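Local coordinates for protein putative malic enzyme ((S)-malate:NAD+ oxidoreductase (decarboxylating)) (Streptococcus pyogenes, PDB 2A9F) that probably catalyses the NAD-dependent oxidative decarboxylation of (S)-malate with the help of a divalent metal ion, as other malic enzymes do, at residues 148-151 with 152-156; 339-342 with 343-346. All coordinates share one frame; numbering follows the deposited sequence.

Interaction 1: 148-151 with 152-156; sequences EQRL and IKECH
Arg150 and Glu154 sit one turn apart near the end of helix 143-154 and run side by side, pointing the same way, to form an i to i+4 salt bridge. At the root of the arginine, CB lies 4.1 Å from Glu154 OE2. The chain then folds sharply at chi2 (-87°) and again at chi3, which turns it forward along the helix, toward Glu154, and brings CD to 3.3 Å from the same oxygen. NE makes the bond itself, reaching Glu154 OE2 at 2.9 Å. The oxygen lies almost in the guanidinium plane and is met on its syn side, somewhat out of the carboxylate plane, and the two flat groups are only 27° from coplanar. Beyond NE, the tip serves a different partner: NH2 forms a salt bridge with Glu118 on helix 117-127, while Glu154 OE1 turns to Lys125 of that same helix.

Elsewhere along this turn the backbone keeps to the helical pattern, with Glu154 N donating to Arg150 O at 2.9 Å and Ile152 N to Glu148 O at 2.8 Å. Glu148 CG packs alongside Ile152 CD1 at 3.8 Å, and its OE2 accepts from His161 N. Opposite charges thus alternate from Glu118 through Arg150 and Glu154 to Lys125, which would be expected to keep both members of the central pair ionised while fastening one helix to the other.

Interaction 2: 339-342 with 343-346; sequences TITV and EMQI
A capping box opens helix 342-354, with Thr341 at the N-cap and Met344 three residues on. Thr341 OG1 accepts from Met344 N at 2.8 Å; it can do so because the hydroxyl stands between the backbone N and the carbonyl carbon (chi1 72°), facing the first turn. The reciprocal bond uses sulfur: Thr341 N points nearly straight (173°) at Met344 SD, 3.3 Å off, a weak bond made as the methionine reaches back past the threonine at about a right angle.

Thr341 O is held by Gln345, at the end of the first turn. Gln345 NE2 approaches it at 3.3 Å from well above the carbonyl plane. Gln345 N adds the first, weak i to i+4 helical bond, and Ile346 N to Val342 O at 3.2 Å is the next. Ile346 packs against helices 162-180 and 198-210, in the part of the chain assigned to the NAD-binding family region.

The methionine end lies against Ile340, just before the cap, its side chain crossing that of Ile340 at about a right angle. Met344 bends at chi3 (62°), bringing its CE methyl to 3.6 Å from Ile340 CA and 3.9 Å from Ile340 CG1.

Overall arrangement
Going from the N terminus, interaction 1 comes first, on the helix that crosses from strand 133-136 to strand 159-161 in a beta-alpha-beta unit of the parallel sheet. Interaction 2 follows far later, where the loop after helix 325-335 enters helix 342-354. Each spans adjoining residues and closes just a local turn, so the two stand in series, neither nested nor crossed. Their centres are about 14 Å apart, and they meet where Ile152 CG2 packs 4.1 Å from Thr339 OG1. Helix 162-180 is a shared neighbour: Glu148 and Gln345 both touch His165. Ile152, on the crossover helix, thus touches the loop leading into helix 342-354.

Interaction 1: 148-151 with 152-156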
loop_
_atom_site.group_PDB
_atom_site.type_symbol
_atom_site.label_atom_id
_atom_site.label_comp_id
_atom_site.label_asym_id
_atom_site.label_seq_id
_atom_site.Cartn_x
_atom_site.Cartn_y
_atom_site.Cartn_z
ATOM N N GLU A 148 2.797 18.786 0.746
ATOM C CA GLU A 148 4.107 18.388 0.264
ATOM C C GLU A 148 5.241 18.951 1.102
ATOM O O GLU A 148 6.202 18.243 1.409
ATOM C CB GLU A 148 4.308 18.826 -1.182
ATOM C CG GLU A 148 5.558 18.232 -1.790
ATOM C CD GLU A 148 6.023 18.963 -3.030
ATOM O OE1 GLU A 148 6.326 20.170 -2.934
ATOM O OE2 GLU A 148 6.097 18.328 -4.101
ATOM N N GLN A 149 5.136 20.226 1.464
ATOM C CA GLN A 149 6.176 20.874 2.253
ATOM C C GLN A 149 6.288 20.307 3.665
ATOM O O GLN A 149 7.388 20.098 4.177
ATOM C CB GLN A 149 5.927 22.380 2.298
ATOM C CG GLN A 149 5.906 23.023 0.910
ATOM C CD GLN A 149 7.152 22.700 0.089
ATOM O OE1 GLN A 149 8.245 23.205 0.362
ATOM N NE2 GLN A 149 6.989 21.845 -0.919
ATOM N N ARG A 150 5.148 20.060 4.293
ATOM C CA ARG A 150 5.143 19.498 5.631
ATOM C C ARG A 150 5.643 18.049 5.563
ATOM O O ARG A 150 6.241 17.544 6.517
ATOM C CB ARG A 150 3.722 19.533 6.215
ATOM C CG ARG A 150 3.284 20.882 6.773
ATOM C CD ARG A 150 3.705 21.058 8.234
ATOM N NE ARG A 150 2.943 20.173 9.108
ATOM C CZ ARG A 150 1.638 20.299 9.339
ATOM N NH1 ARG A 150 0.949 21.282 8.770
ATOM N NH2 ARG A 150 1.015 19.428 10.120
ATOM N N LEU A 151 5.397 17.394 4.428
ATOM C CA LEU A 151 5.782 15.995 4.217
ATOM C C LEU A 151 7.269 15.840 3.923
ATOM O O LEU A 151 7.919 14.896 4.384
ATOM C CB LEU A 151 4.961 15.413 3.069
ATOM C CG LEU A 151 3.980 14.270 3.328
ATOM C CD1 LEU A 151 3.445 14.282 4.729
ATOM C CD2 LEU A 151 2.869 14.399 2.323
ATOM N N ILE A 152 7.789 16.777 3.140
ATOM C CA ILE A 152 9.196 16.803 2.777
ATOM C C ILE A 152 10.033 17.049 4.026
ATOM O O ILE A 152 11.068 16.416 4.234
ATOM C CB ILE A 152 9.481 17.948 1.789
ATOM C CG1 ILE A 152 9.001 17.561 0.385
ATOM C CG2 ILE A 152 10.961 18.302 1.825
ATOM C CD1 ILE A 152 9.202 18.652 -0.659
ATOM N N LYS A 153 9.571 17.990 4.842
ATOM C CA LYS A 153 10.253 18.377 6.067
ATOM C C LYS A 153 10.153 17.313 7.150
ATOM O O LYS A 153 11.164 16.904 7.715
ATOM C CB LYS A 153 9.683 19.710 6.575
ATOM C CG LYS A 153 10.653 20.894 6.507
ATOM C CD LYS A 153 11.826 20.707 7.490
ATOM C CE LYS A 153 12.739 21.940 7.604
ATOM N NZ LYS A 153 13.554 22.255 6.378
ATOM N N GLU A 154 8.940 16.849 7.424
ATOM C CA GLU A 154 8.726 15.847 8.460
ATOM C C GLU A 154 9.037 14.379 8.131
ATOM O O GLU A 154 9.122 13.560 9.043
ATOM C CB GLU A 154 7.289 15.969 8.985
ATOM C CG GLU A 154 7.077 17.197 9.868
ATOM C CD GLU A 154 5.616 17.570 10.057
ATOM O OE1 GLU A 154 4.794 16.676 10.347
ATOM O OE2 GLU A 154 5.294 18.772 9.928
ATOM N N CYS A 155 9.217 14.035 6.857
ATOM C CA CYS A 155 9.504 12.644 6.485
ATOM C C CYS A 155 10.974 12.264 6.360
ATOM O O CYS A 155 11.828 13.094 6.030
ATOM C CB CYS A 155 8.810 12.279 5.174
ATOM S SG CYS A 155 7.099 11.793 5.355
ATOM N N HIS A 156 11.247 10.983 6.603
ATOM C CA HIS A 156 12.603 10.439 6.528
ATOM C C HIS A 156 12.871 9.806 5.159
ATOM O O HIS A 156 13.955 9.274 4.901
ATOM C CB HIS A 156 12.816 9.402 7.644
ATOM C CG HIS A 156 12.478 9.916 9.010
ATOM N ND1 HIS A 156 11.179 10.091 9.439
ATOM C CD2 HIS A 156 13.269 10.336 10.026
ATOM C CE1 HIS A 156 11.184 10.598 10.660
ATOM N NE2 HIS A 156 12.440 10.756 11.040
#

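Interaction 2: 339-342 with 343-346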
loop_
_atom_site.group_PDB
_atom_site.type_symbol
_atom_site.label_atom_id
_atom_site.label_comp_id
_atom_site.label_asym_id
_atom_site.label_seq_id
_atom_site.Cartn_x
_atom_site.Cartn_y
_atom_site.Cartn_z
ATOM N N THR A 339 15.659 12.326 1.005
ATOM C CA THR A 339 14.885 13.409 0.405
ATOM C C THR A 339 15.411 13.757 -0.992
ATOM O O THR A 339 16.577 13.517 -1.308
ATOM C CB THR A 339 14.949 14.685 1.268
ATOM O OG1 THR A 339 13.953 15.612 0.827
ATOM C CG2 THR A 339 16.321 15.334 1.146
ATOM N N ILE A 340 14.546 14.324 -1.826
ATOM C CA ILE A 340 14.951 14.719 -3.164
ATOM C C ILE A 340 15.311 16.206 -3.173
ATOM O O ILE A 340 14.465 17.067 -2.944
ATOM C CB ILE A 340 13.841 14.457 -4.198
ATOM C CG1 ILE A 340 13.620 12.952 -4.340
ATOM C CG2 ILE A 340 14.221 15.072 -5.543
ATOM C CD1 ILE A 340 12.573 12.592 -5.342
ATOM N N THR A 341 16.579 16.488 -3.441
ATOM C CA THR A 341 17.096 17.851 -3.470
ATOM C C THR A 341 16.717 18.572 -4.750
ATOM O O THR A 341 16.146 17.984 -5.671
ATOM C CB THR A 341 18.627 17.862 -3.391
ATOM O OG1 THR A 341 19.155 17.394 -4.636
ATOM C CG2 THR A 341 19.121 16.958 -2.281
ATOM N N VAL A 342 17.070 19.852 -4.796
ATOM C CA VAL A 342 16.806 20.699 -5.947
ATOM C C VAL A 342 17.874 20.432 -6.996
ATOM O O VAL A 342 17.604 20.493 -8.198
ATOM C CB VAL A 342 16.822 22.207 -5.559
ATOM C CG1 VAL A 342 16.579 23.074 -6.793
ATOM C CG2 VAL A 342 15.755 22.492 -4.498
ATOM N N GLU A 343 19.096 20.150 -6.546
ATOM C CA GLU A 343 20.173 19.850 -7.490
ATOM C C GLU A 343 19.880 18.509 -8.163
ATOM O O GLU A 343 20.185 18.319 -9.345
ATOM C CB GLU A 343 21.538 19.812 -6.789
ATOM C CG GLU A 343 21.505 19.608 -5.275
ATOM C CD GLU A 343 21.202 20.890 -4.507
ATOM O OE1 GLU A 343 21.904 21.903 -4.732
ATOM O OE2 GLU A 343 20.268 20.881 -3.670
ATOM N N MET A 344 19.280 17.590 -7.402
ATOM C CA MET A 344 18.897 16.269 -7.909
ATOM C C MET A 344 17.889 16.418 -9.052
ATOM O O MET A 344 17.936 15.675 -10.037
ATOM C CB MET A 344 18.278 15.416 -6.787
ATOM C CG MET A 344 19.296 14.716 -5.878
ATOM S SD MET A 344 18.603 14.068 -4.352
ATOM C CE MET A 344 17.434 12.900 -4.979
ATOM N N GLN A 345 16.978 17.380 -8.922
ATOM C CA GLN A 345 15.976 17.621 -9.952
ATOM C C GLN A 345 16.585 18.205 -11.222
ATOM O O GLN A 345 16.130 17.881 -12.329
ATOM C CB GLN A 345 14.887 18.543 -9.415
ATOM C CG GLN A 345 14.158 17.953 -8.228
ATOM C CD GLN A 345 13.112 18.874 -7.665
ATOM O OE1 GLN A 345 12.311 19.458 -8.401
ATOM N NE2 GLN A 345 13.096 19.001 -6.346
ATOM N N ILE A 346 17.606 19.057 -11.082
ATOM C CA ILE A 346 18.257 19.645 -12.258
ATOM C C ILE A 346 19.069 18.529 -12.898
ATOM O O ILE A 346 19.174 18.428 -14.132
ATOM C CB ILE A 346 19.197 20.834 -11.887
ATOM C CG1 ILE A 346 18.372 22.008 -11.349
ATOM C CG2 ILE A 346 19.972 21.310 -13.120
ATOM C CD1 ILE A 346 19.211 23.195 -10.913
#